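Long-range contacts in DNA mismatch repair protein MutL (Aquifex aeolicus VF5, PDB 6LZJ), which probably binds and hydrolyses ATP as part of DNA mismatch repair, and is held here with a non-hydrolysable ATP analogue: residues 60-65 with 114-119; 101-106 with 135-140. All blocks are in the same frame, centred on the assembly; numbering follows the deposited sequence.

Interaction 1. Residues 60-65 with 114-119. With ACP (phosphomethylphosphonic acid adenylate ester), chain C.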
ATOM      1  N   ASP A  60      -1.005  -7.879  24.020  1.00 40.54           N
ATOM      2  CA  ASP A  60       0.094  -7.676  23.079  1.00 41.09           C
ATOM      3  C   ASP A  60       0.236  -6.246  22.570  1.00 38.56           C
ATOM      4  O   ASP A  60       1.230  -5.949  21.893  1.00 37.85           O
ATOM      5  CB  ASP A  60      -0.063  -8.603  21.861  1.00 45.17           C
ATOM      6  CG  ASP A  60       0.048 -10.073  22.213  1.00 50.99           C
ATOM      7  OD1 ASP A  60       1.132 -10.494  22.676  1.00 57.52           O
ATOM      8  OD2 ASP A  60      -0.939 -10.816  22.003  1.00 47.94           O
ATOM      9  N   VAL A  61      -0.702  -5.348  22.896  1.00 36.37           N
ATOM     10  CA  VAL A  61      -0.696  -4.003  22.313  1.00 32.30           C
ATOM     11  C   VAL A  61       0.539  -3.210  22.749  1.00 37.53           C
ATOM     12  O   VAL A  61       1.162  -2.516  21.939  1.00 35.98           O
ATOM     13  CB  VAL A  61      -2.001  -3.268  22.675  1.00 31.15           C
ATOM     14  CG1 VAL A  61      -1.875  -1.754  22.369  1.00 30.91           C
ATOM     15  CG2 VAL A  61      -3.166  -3.905  21.941  1.00 28.32           C
ATOM     16  N   GLU A  62       0.918  -3.296  24.030  1.00 44.19           N
ATOM     17  CA  GLU A  62       2.092  -2.549  24.476  1.00 47.02           C
ATOM     18  C   GLU A  62       3.375  -3.119  23.884  1.00 50.43           C
ATOM     19  O   GLU A  62       4.323  -2.370  23.617  1.00 50.95           O
ATOM     20  CB  GLU A  62       2.174  -2.541  26.002  1.00 48.46           C
ATOM     21  CG  GLU A  62       1.210  -1.570  26.670  1.00 52.01           C
ATOM     22  CD  GLU A  62       0.808  -2.012  28.069  1.00 57.51           C
ATOM     23  OE1 GLU A  62       0.378  -1.153  28.863  1.00 58.34           O
ATOM     24  OE2 GLU A  62       0.917  -3.216  28.374  1.00 60.80           O
ATOM     25  N   LYS A  63       3.407  -4.429  23.657  1.00 49.69           N
ATOM     26  CA  LYS A  63       4.604  -5.082  23.139  1.00 52.22           C
ATOM     27  C   LYS A  63       4.974  -4.564  21.750  1.00 50.40           C
ATOM     28  O   LYS A  63       6.128  -4.205  21.494  1.00 47.34           O
ATOM     29  CB  LYS A  63       4.382  -6.595  23.118  1.00 54.54           C
ATOM     30  CG  LYS A  63       5.489  -7.413  22.457  1.00 57.96           C
ATOM     31  CD  LYS A  63       5.203  -7.653  20.971  1.00 59.39           C
ATOM     32  CE  LYS A  63       6.183  -8.628  20.333  1.00 61.18           C
ATOM     33  NZ  LYS A  63       6.025  -8.654  18.845  1.00 60.68           N
ATOM     34  N   VAL A  64       4.010  -4.534  20.827  1.00 50.27           N
ATOM     35  CA  VAL A  64       4.360  -4.326  19.425  1.00 47.41           C
ATOM     36  C   VAL A  64       4.868  -2.922  19.142  1.00 48.82           C
ATOM     37  O   VAL A  64       5.338  -2.663  18.030  1.00 52.93           O
ATOM     38  CB  VAL A  64       3.169  -4.701  18.518  1.00 43.83           C
ATOM     39  CG1 VAL A  64       2.832  -6.174  18.694  1.00 43.97           C
ATOM     40  CG2 VAL A  64       1.956  -3.859  18.818  1.00 40.30           C
ATOM     41  N   VAL A  65       4.787  -2.007  20.105  1.00 49.35           N
ATOM     42  CA  VAL A  65       5.435  -0.709  19.938  1.00 55.36           C
ATOM     43  C   VAL A  65       6.918  -0.789  20.293  1.00 57.39           C
ATOM     44  O   VAL A  65       7.716  -0.005  19.769  1.00 59.29           O
ATOM     45  CB  VAL A  65       4.696   0.367  20.751  1.00 59.90           C
ATOM     46  CG1 VAL A  65       5.469   1.682  20.759  1.00 59.26           C
ATOM     47  CG2 VAL A  65       3.307   0.577  20.174  1.00 60.81           C
ATOM     48  N   LYS A 114      -8.114  -1.620  22.797  1.00 21.12           N
ATOM     49  CA  LYS A 114      -7.128  -0.971  23.634  1.00 24.60           C
ATOM     50  C   LYS A 114      -6.326  -0.016  22.760  1.00 25.36           C
ATOM     51  O   LYS A 114      -5.991  -0.359  21.625  1.00 26.88           O
ATOM     52  CB  LYS A 114      -6.216  -2.026  24.282  1.00 26.37           C
ATOM     53  CG  LYS A 114      -5.234  -1.465  25.214  1.00 27.05           C
ATOM     54  CD  LYS A 114      -4.428  -2.578  25.852  1.00 28.16           C
ATOM     55  CE  LYS A 114      -3.462  -2.076  26.895  1.00 36.53           C
ATOM     56  NZ  LYS A 114      -2.599  -3.185  27.397  1.00 39.94           N
ATOM     57  N   GLU A 115      -5.988   1.152  23.304  1.00 23.37           N
ATOM     58  CA  GLU A 115      -5.240   2.184  22.586  1.00 23.25           C
ATOM     59  C   GLU A 115      -3.945   2.491  23.333  1.00 26.45           C
ATOM     60  O   GLU A 115      -3.951   2.628  24.558  1.00 27.73           O
ATOM     61  CB  GLU A 115      -6.099   3.453  22.451  1.00 25.89           C
ATOM     62  CG  GLU A 115      -5.386   4.598  21.750  1.00 29.24           C
ATOM     63  CD  GLU A 115      -6.207   5.860  21.798  1.00 33.55           C
ATOM     64  OE1 GLU A 115      -5.918   6.732  22.643  1.00 39.46           O
ATOM     65  OE2 GLU A 115      -7.174   5.952  21.030  1.00 33.30           O
ATOM     66  N   ILE A 116      -2.822   2.539  22.614  1.00 22.20           N
ATOM     67  CA  ILE A 116      -1.560   2.979  23.192  1.00 25.15           C
ATOM     68  C   ILE A 116      -1.131   4.285  22.524  1.00 22.46           C
ATOM     69  O   ILE A 116      -1.287   4.473  21.310  1.00 23.71           O
ATOM     70  CB  ILE A 116      -0.477   1.889  23.061  1.00 25.56           C
ATOM     71  CG1 ILE A 116       0.770   2.265  23.863  1.00 27.84           C
ATOM     72  CG2 ILE A 116      -0.157   1.578  21.586  1.00 29.33           C
ATOM     73  CD1 ILE A 116       1.865   1.213  23.817  1.00 31.78           C
ATOM     74  N   GLU A 117      -0.586   5.193  23.317  1.00 23.62           N
ATOM     75  CA  GLU A 117      -0.196   6.495  22.795  1.00 26.77           C
ATOM     76  C   GLU A 117       1.283   6.681  23.095  1.00 30.46           C
ATOM     77  O   GLU A 117       1.727   6.423  24.217  1.00 31.42           O
ATOM     78  CB  GLU A 117      -1.032   7.641  23.381  1.00 29.32           C
ATOM     79  CG  GLU A 117      -0.838   8.940  22.596  1.00 33.57           C
ATOM     80  CD  GLU A 117      -1.548  10.145  23.216  1.00 41.09           C
ATOM     81  OE1 GLU A 117      -2.283   9.966  24.206  1.00 40.95           O
ATOM     82  OE2 GLU A 117      -1.362  11.269  22.696  1.00 42.74           O
ATOM     83  N   VAL A 118       2.041   7.073  22.069  1.00 30.81           N
ATOM     84  CA  VAL A 118       3.499   7.160  22.137  1.00 32.37           C
ATOM     85  C   VAL A 118       3.913   8.469  21.486  1.00 30.25           C
ATOM     86  O   VAL A 118       3.335   8.883  20.473  1.00 28.03           O
ATOM     87  CB  VAL A 118       4.181   5.967  21.435  1.00 32.19           C
ATOM     88  CG1 VAL A 118       5.707   6.119  21.437  1.00 28.09           C
ATOM     89  CG2 VAL A 118       3.797   4.655  22.096  1.00 32.98           C
ATOM     90  N   GLU A 119       4.911   9.127  22.066  1.00 31.37           N
ATOM     91  CA  GLU A 119       5.508  10.300  21.449  1.00 33.15           C
ATOM     92  C   GLU A 119       7.013  10.120  21.411  1.00 33.11           C
ATOM     93  O   GLU A 119       7.653  10.045  22.462  1.00 31.31           O
ATOM     94  CB  GLU A 119       5.154  11.577  22.204  1.00 36.14           C
ATOM     95  CG  GLU A 119       5.685  12.800  21.511  1.00 43.00           C
ATOM     96  CD  GLU A 119       5.639  14.038  22.384  1.00 49.25           C
ATOM     97  OE1 GLU A 119       6.696  14.410  22.937  1.00 51.54           O
ATOM     98  OE2 GLU A 119       4.548  14.632  22.520  1.00 50.34           O
TER
HETATM   99  PG  ACP C 402       8.208  -6.086   9.574  1.00 49.16           P
HETATM  100  O1G ACP C 402       7.126  -5.067   9.549  1.00 47.42           O
HETATM  101  O2G ACP C 402       9.619  -5.382   9.925  1.00 48.15           O
HETATM  102  O3G ACP C 402       8.280  -6.976   8.219  1.00 52.58           O
HETATM  103  PB  ACP C 402       6.386  -6.884  11.755  1.00 28.68           P
HETATM  104  O1B ACP C 402       5.229  -6.750  10.863  1.00 24.48           O
HETATM  105  O2B ACP C 402       6.242  -8.245  12.605  1.00 32.04           O
HETATM  106  C3B ACP C 402       7.915  -7.262  10.897  1.00 34.50           C
HETATM  107  PA  ACP C 402       5.732  -4.423  12.992  1.00 26.57           P
HETATM  108  O1A ACP C 402       5.353  -3.947  11.600  1.00 26.78           O
HETATM  109  O2A ACP C 402       6.499  -3.468  13.859  1.00 24.82           O
HETATM  110  O3A ACP C 402       6.672  -5.735  12.825  1.00 27.56           O
HETATM  111  O5' ACP C 402       4.413  -4.990  13.706  1.00 28.56           O
HETATM  112  C5' ACP C 402       4.691  -5.701  14.910  1.00 31.07           C
HETATM  113  C4' ACP C 402       3.558  -6.664  15.196  1.00 29.84           C
HETATM  114  O4' ACP C 402       2.368  -5.917  15.457  1.00 24.74           O
HETATM  115  C3' ACP C 402       3.183  -7.568  14.046  1.00 32.14           C
HETATM  116  O3' ACP C 402       3.996  -8.751  14.020  1.00 36.68           O
HETATM  117  C2' ACP C 402       1.754  -7.901  14.345  1.00 26.20           C
HETATM  118  O2' ACP C 402       1.742  -8.985  15.309  1.00 28.92           O
HETATM  119  C1' ACP C 402       1.242  -6.683  15.099  1.00 22.78           C
HETATM  120  N9  ACP C 402       0.460  -5.802  14.201  1.00 23.16           N
HETATM  121  C8  ACP C 402       0.874  -4.601  13.767  1.00 23.46           C
HETATM  122  N7  ACP C 402      -0.073  -4.031  13.003  1.00 20.59           N
HETATM  123  C5  ACP C 402      -1.116  -4.867  12.987  1.00 18.96           C
HETATM  124  C6  ACP C 402      -2.461  -4.855  12.398  1.00 19.83           C
HETATM  125  N6  ACP C 402      -2.859  -3.800  11.614  1.00 25.27           N
HETATM  126  N1  ACP C 402      -3.246  -5.911  12.616  1.00 23.24           N
HETATM  127  C2  ACP C 402      -2.859  -6.949  13.393  1.00 23.64           C
HETATM  128  N3  ACP C 402      -1.657  -7.057  13.957  1.00 23.06           N
HETATM  129  C4  ACP C 402      -0.765  -6.029  13.803  1.00 19.93           C
HETATM  130  O   HOH W   1      -0.151  -4.651  26.474  1.00 42.41           O
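V61 and V65 rest on I116 through their methyl groups, an apolar patch at the centre of the contact. A chi1 of 166° swings V61 CG1 opposite the backbone N and onto I116 CG2, 3.8 Å away. The two side chains slide past each other in opposite directions. V65 also slides past I116, but with its other branch, CG2 3.9 Å from I116 CG2. I116 is stretched out along CG1, chi2 178°, and its CD1 passes V65 CG2 to reach the backbone of the other segment, 3.8 Å from E62 CA. The aliphatic part of E62, at CG, also lies against CD1. V65 sends its second methyl to the next inward-facing residue of the strand: V65 CG1 and V118 CG2 meet tip to tip at 3.7 Å. With an alanine at I116, both the CG2 and CD1 contacts would go, and the methyls of V61 and V65 would probably be left facing a gap against the strand.

The arrangement belongs to the GHKL (Bergerat) ATPase fold, in which helical segments cover one face of a beta sheet, and the nucleotide is held between the two layers. V64 marks the nucleotide side: its CG1 is 3.3 Å from the ribose O4' of the ATP analogue, a van der Waals contact.

The polar contacts gather at the K114 end. K114 is fully extended, and its CD runs past V61 CB. The K114 and E62 side chains cross at about a right angle. Their salt bridge is long, with K114 NZ 3.6 Å from E62 OE2. A water bridges the pair. It accepts from E62 N and from K114 NZ, and lies 2.6 Å from E62 OE2. K114 NZ is also hydrogen-bonded to P58 O.

Interaction 2. Residues 101-106 with 135-140. With ACP (phosphomethylphosphonic acid adenylate ester), chain C.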
ATOM      1  N   PHE A 101       2.063   9.242  18.090  1.00 24.04           N
ATOM      2  CA  PHE A 101       1.655   7.953  17.556  1.00 21.98           C
ATOM      3  C   PHE A 101       0.532   7.380  18.409  1.00 24.58           C
ATOM      4  O   PHE A 101       0.690   7.224  19.626  1.00 26.87           O
ATOM      5  CB  PHE A 101       2.882   7.004  17.556  1.00 19.16           C
ATOM      6  CG  PHE A 101       2.586   5.562  17.131  1.00 19.03           C
ATOM      7  CD1 PHE A 101       2.157   4.618  18.047  1.00 21.31           C
ATOM      8  CD2 PHE A 101       2.854   5.153  15.813  1.00 20.43           C
ATOM      9  CE1 PHE A 101       1.906   3.304  17.650  1.00 24.24           C
ATOM     10  CE2 PHE A 101       2.632   3.835  15.417  1.00 25.00           C
ATOM     11  CZ  PHE A 101       2.164   2.909  16.325  1.00 25.11           C
ATOM     12  N   LYS A 102      -0.576   7.007  17.783  1.00 23.41           N
ATOM     13  CA  LYS A 102      -1.572   6.227  18.496  1.00 22.49           C
ATOM     14  C   LYS A 102      -1.802   4.935  17.735  1.00 22.40           C
ATOM     15  O   LYS A 102      -1.823   4.929  16.511  1.00 25.58           O
ATOM     16  CB  LYS A 102      -2.875   6.985  18.645  1.00 27.84           C
ATOM     17  CG  LYS A 102      -2.741   8.225  19.476  1.00 32.48           C
ATOM     18  CD  LYS A 102      -4.078   8.861  19.716  1.00 33.93           C
ATOM     19  CE  LYS A 102      -3.920  10.052  20.647  1.00 36.87           C
ATOM     20  NZ  LYS A 102      -5.199  10.802  20.791  1.00 38.95           N
ATOM     21  N   LEU A 103      -1.921   3.835  18.451  1.00 21.55           N
ATOM     22  CA  LEU A 103      -2.437   2.612  17.849  1.00 19.91           C
ATOM     23  C   LEU A 103      -3.584   2.127  18.712  1.00 18.08           C
ATOM     24  O   LEU A 103      -3.425   1.994  19.925  1.00 23.51           O
ATOM     25  CB  LEU A 103      -1.360   1.538  17.741  1.00 25.81           C
ATOM     26  CG  LEU A 103      -1.768   0.139  17.286  1.00 26.06           C
ATOM     27  CD1 LEU A 103      -0.550  -0.512  16.573  1.00 30.42           C
ATOM     28  CD2 LEU A 103      -2.166  -0.740  18.441  1.00 26.46           C
ATOM     29  N   ARG A 104      -4.732   1.865  18.108  1.00 17.38           N
ATOM     30  CA  ARG A 104      -5.818   1.202  18.823  1.00 19.62           C
ATOM     31  C   ARG A 104      -6.138  -0.101  18.110  1.00 17.83           C
ATOM     32  O   ARG A 104      -6.012  -0.197  16.874  1.00 17.77           O
ATOM     33  CB  ARG A 104      -7.058   2.122  18.956  1.00 19.48           C
ATOM     34  CG  ARG A 104      -7.731   2.577  17.646  1.00 20.63           C
ATOM     35  CD  ARG A 104      -8.848   3.549  17.961  1.00 21.83           C
ATOM     36  NE  ARG A 104      -8.245   4.778  18.459  1.00 22.82           N
ATOM     37  CZ  ARG A 104      -7.894   5.789  17.680  1.00 26.31           C
ATOM     38  NH1 ARG A 104      -8.070   5.697  16.365  1.00 30.31           N
ATOM     39  NH2 ARG A 104      -7.344   6.881  18.212  1.00 26.84           N
ATOM     40  N   SER A 105      -6.472  -1.126  18.879  1.00 18.99           N
ATOM     41  CA  SER A 105      -6.797  -2.408  18.269  1.00 19.23           C
ATOM     42  C   SER A 105      -7.779  -3.188  19.116  1.00 18.68           C
ATOM     43  O   SER A 105      -7.685  -3.210  20.346  1.00 22.72           O
ATOM     44  CB  SER A 105      -5.534  -3.255  18.037  1.00 17.99           C
ATOM     45  OG  SER A 105      -5.916  -4.368  17.231  1.00 20.97           O
ATOM     46  N   ARG A 106      -8.712  -3.839  18.440  1.00 18.57           N
ATOM     47  CA  ARG A 106      -9.644  -4.732  19.098  1.00 22.31           C
ATOM     48  C   ARG A 106      -9.450  -6.114  18.498  1.00 24.96           C
ATOM     49  O   ARG A 106      -9.607  -6.316  17.282  1.00 21.82           O
ATOM     50  CB  ARG A 106     -11.079  -4.259  18.969  1.00 21.32           C
ATOM     51  CG  ARG A 106     -12.063  -5.185  19.670  1.00 19.54           C
ATOM     52  CD  ARG A 106     -13.457  -4.694  19.382  1.00 23.66           C
ATOM     53  NE  ARG A 106     -14.438  -5.754  19.560  1.00 26.05           N
ATOM     54  CZ  ARG A 106     -15.720  -5.562  19.307  1.00 29.75           C
ATOM     55  NH1 ARG A 106     -16.096  -4.362  18.885  1.00 29.90           N
ATOM     56  NH2 ARG A 106     -16.599  -6.555  19.449  1.00 33.10           N
ATOM     57  N   THR A 135      -7.779  -2.802  13.587  1.00 15.56           N
ATOM     58  CA  THR A 135      -6.688  -1.992  14.109  1.00 18.59           C
ATOM     59  C   THR A 135      -6.720  -0.648  13.414  1.00 16.58           C
ATOM     60  O   THR A 135      -7.005  -0.549  12.211  1.00 19.61           O
ATOM     61  CB  THR A 135      -5.320  -2.669  13.872  1.00 18.47           C
ATOM     62  OG1 THR A 135      -5.311  -3.911  14.547  1.00 21.80           O
ATOM     63  CG2 THR A 135      -4.194  -1.844  14.368  1.00 19.47           C
ATOM     64  N   GLU A 136      -6.428   0.389  14.168  1.00 14.65           N
ATOM     65  CA  GLU A 136      -6.353   1.708  13.558  1.00 17.33           C
ATOM     66  C   GLU A 136      -5.114   2.403  14.104  1.00 19.32           C
ATOM     67  O   GLU A 136      -4.936   2.492  15.317  1.00 18.39           O
ATOM     68  CB  GLU A 136      -7.618   2.506  13.864  1.00 18.39           C
ATOM     69  CG  GLU A 136      -7.580   3.902  13.218  1.00 17.98           C
ATOM     70  CD  GLU A 136      -8.959   4.546  13.310  1.00 25.30           C
ATOM     71  OE1 GLU A 136      -9.481   4.938  12.262  1.00 27.15           O
ATOM     72  OE2 GLU A 136      -9.522   4.526  14.425  1.00 30.02           O
ATOM     73  N   VAL A 137      -4.235   2.854  13.214  1.00 20.27           N
ATOM     74  CA  VAL A 137      -2.997   3.512  13.616  1.00 20.75           C
ATOM     75  C   VAL A 137      -3.014   4.942  13.101  1.00 16.67           C
ATOM     76  O   VAL A 137      -3.375   5.184  11.939  1.00 16.62           O
ATOM     77  CB  VAL A 137      -1.779   2.747  13.061  1.00 15.90           C
ATOM     78  CG1 VAL A 137      -0.482   3.350  13.631  1.00 20.37           C
ATOM     79  CG2 VAL A 137      -1.920   1.243  13.380  1.00 20.66           C
ATOM     80  N   GLU A 138      -2.601   5.888  13.966  1.00 18.50           N
ATOM     81  CA  GLU A 138      -2.590   7.312  13.647  1.00 22.22           C
ATOM     82  C   GLU A 138      -1.209   7.856  13.932  1.00 20.60           C
ATOM     83  O   GLU A 138      -0.696   7.744  15.060  1.00 20.08           O
ATOM     84  CB  GLU A 138      -3.638   8.072  14.471  1.00 22.40           C
ATOM     85  CG  GLU A 138      -5.025   7.602  14.123  1.00 25.44           C
ATOM     86  CD  GLU A 138      -6.128   8.369  14.826  1.00 29.21           C
ATOM     87  OE1 GLU A 138      -5.864   9.435  15.434  1.00 33.04           O
ATOM     88  OE2 GLU A 138      -7.265   7.878  14.741  1.00 29.92           O
ATOM     89  N   VAL A 139      -0.591   8.409  12.898  1.00 23.82           N
ATOM     90  CA  VAL A 139       0.791   8.868  12.964  1.00 22.14           C
ATOM     91  C   VAL A 139       0.749  10.362  12.661  1.00 17.52           C
ATOM     92  O   VAL A 139       0.418  10.754  11.539  1.00 20.53           O
ATOM     93  CB  VAL A 139       1.681   8.137  11.956  1.00 22.13           C
ATOM     94  CG1 VAL A 139       3.109   8.659  12.025  1.00 21.26           C
ATOM     95  CG2 VAL A 139       1.689   6.645  12.259  1.00 21.48           C
ATOM     96  N   ARG A 140       1.031  11.186  13.671  1.00 20.03           N
ATOM     97  CA  ARG A 140       0.906  12.626  13.538  1.00 22.49           C
ATOM     98  C   ARG A 140       2.254  13.294  13.688  1.00 20.99           C
ATOM     99  O   ARG A 140       3.131  12.833  14.438  1.00 20.38           O
ATOM    100  CB  ARG A 140      -0.053  13.227  14.602  1.00 25.41           C
ATOM    101  CG  ARG A 140      -1.497  12.901  14.330  1.00 26.18           C
ATOM    102  CD  ARG A 140      -2.390  13.722  15.249  1.00 24.02           C
ATOM    103  NE  ARG A 140      -3.786  13.632  14.795  1.00 28.33           N
ATOM    104  CZ  ARG A 140      -4.350  14.453  13.911  1.00 36.08           C
ATOM    105  NH1 ARG A 140      -3.654  15.453  13.373  1.00 38.15           N
ATOM    106  NH2 ARG A 140      -5.620  14.271  13.560  1.00 36.45           N
TER
HETATM  107  PG  ACP C 402       8.208  -6.086   9.574  1.00 49.16           P
HETATM  108  O1G ACP C 402       7.126  -5.067   9.549  1.00 47.42           O
HETATM  109  O2G ACP C 402       9.619  -5.382   9.925  1.00 48.15           O
HETATM  110  O3G ACP C 402       8.280  -6.976   8.219  1.00 52.58           O
HETATM  111  PB  ACP C 402       6.386  -6.884  11.755  1.00 28.68           P
HETATM  112  O1B ACP C 402       5.229  -6.750  10.863  1.00 24.48           O
HETATM  113  O2B ACP C 402       6.242  -8.245  12.605  1.00 32.04           O
HETATM  114  C3B ACP C 402       7.915  -7.262  10.897  1.00 34.50           C
HETATM  115  PA  ACP C 402       5.732  -4.423  12.992  1.00 26.57           P
HETATM  116  O1A ACP C 402       5.353  -3.947  11.600  1.00 26.78           O
HETATM  117  O2A ACP C 402       6.499  -3.468  13.859  1.00 24.82           O
HETATM  118  O3A ACP C 402       6.672  -5.735  12.825  1.00 27.56           O
HETATM  119  O5' ACP C 402       4.413  -4.990  13.706  1.00 28.56           O
HETATM  120  C5' ACP C 402       4.691  -5.701  14.910  1.00 31.07           C
HETATM  121  C4' ACP C 402       3.558  -6.664  15.196  1.00 29.84           C
HETATM  122  O4' ACP C 402       2.368  -5.917  15.457  1.00 24.74           O
HETATM  123  C3' ACP C 402       3.183  -7.568  14.046  1.00 32.14           C
HETATM  124  O3' ACP C 402       3.996  -8.751  14.020  1.00 36.68           O
HETATM  125  C2' ACP C 402       1.754  -7.901  14.345  1.00 26.20           C
HETATM  126  O2' ACP C 402       1.742  -8.985  15.309  1.00 28.92           O
HETATM  127  C1' ACP C 402       1.242  -6.683  15.099  1.00 22.78           C
HETATM  128  N9  ACP C 402       0.460  -5.802  14.201  1.00 23.16           N
HETATM  129  C8  ACP C 402       0.874  -4.601  13.767  1.00 23.46           C
HETATM  130  N7  ACP C 402      -0.073  -4.031  13.003  1.00 20.59           N
HETATM  131  C5  ACP C 402      -1.116  -4.867  12.987  1.00 18.96           C
HETATM  132  C6  ACP C 402      -2.461  -4.855  12.398  1.00 19.83           C
HETATM  133  N6  ACP C 402      -2.859  -3.800  11.614  1.00 25.27           N
HETATM  134  N1  ACP C 402      -3.246  -5.911  12.616  1.00 23.24           N
HETATM  135  C2  ACP C 402      -2.859  -6.949  13.393  1.00 23.64           C
HETATM  136  N3  ACP C 402      -1.657  -7.057  13.957  1.00 23.06           N
HETATM  137  C4  ACP C 402      -0.765  -6.029  13.803  1.00 19.93           C
HETATM  138  O   HOH W   2      -7.042   9.911  17.937  1.00 46.24           O
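T135 meets S105 across a non-hydrogen-bonded pair, and their hydroxyls bond directly, S105 OG to T135 OG1 at 2.8 Å. S105 OG also bonds to I56 N. T135 lies by the adenine of the ATP analogue, with CB 3.5 Å from N6. Next to T135, D51 is hydrogen-bonded to the analogue, as in other GHKL ATPases.

E136 pairs with R104 through two backbone bonds. On the same face of the sheet their side chains lie side by side, pointing the same way. R104 NH1 reaches E136 OE2 at 2.7 Å, but the bond is bent, 133° at the hydrogen. E136 OE1 goes to R48.

V137 returns to the opposite face, with F101 and L103. Its CG1 is 3.6 Å from F101 CE2, while CG2 touches L103 CD1.

E138 makes two backbone bonds with K102. Its OE2 takes the same R104 NH1 at 2.8 Å, almost straight at 177°. A water links E138 OE1 to R104 NH2, weakly at the arginine.

V139 ends the pairing, its CG2 near F101 CD2.

The arginine is bent at chi3 (69°), which turns NH1 to both glutamates. Both carboxylates are met from above their planes. R104 serves three acids, E136 and E138 at NH1 and E115 at NH2. Together with R48 on E136, its positive charge probably offsets much of their mutual repulsion.

How the interactions relate
From the N terminus, the chain first passes through 60-65, beside the nucleotide. After a break at 67-89, which is not modelled, helix 91-96 leads into strand 101-106. The chain then turns back into strand 114-119. There interaction 1 closes a loop that already contains the first strand of interaction 2. The chain continues through strand 122-129 and reaches 135-140, where interaction 2 closes its own loop, so the two loops cross. Strands 101-106 and 114-119 are sheet neighbours, joined by backbone bonds such as I116 N to L103 O. Interaction 1 packs 60-65 on one face of the sheet, and interaction 2 joins strands 101-106 and 135-140 edge to edge within it. Both touch the ATP analogue, one at the ribose and one at the adenine.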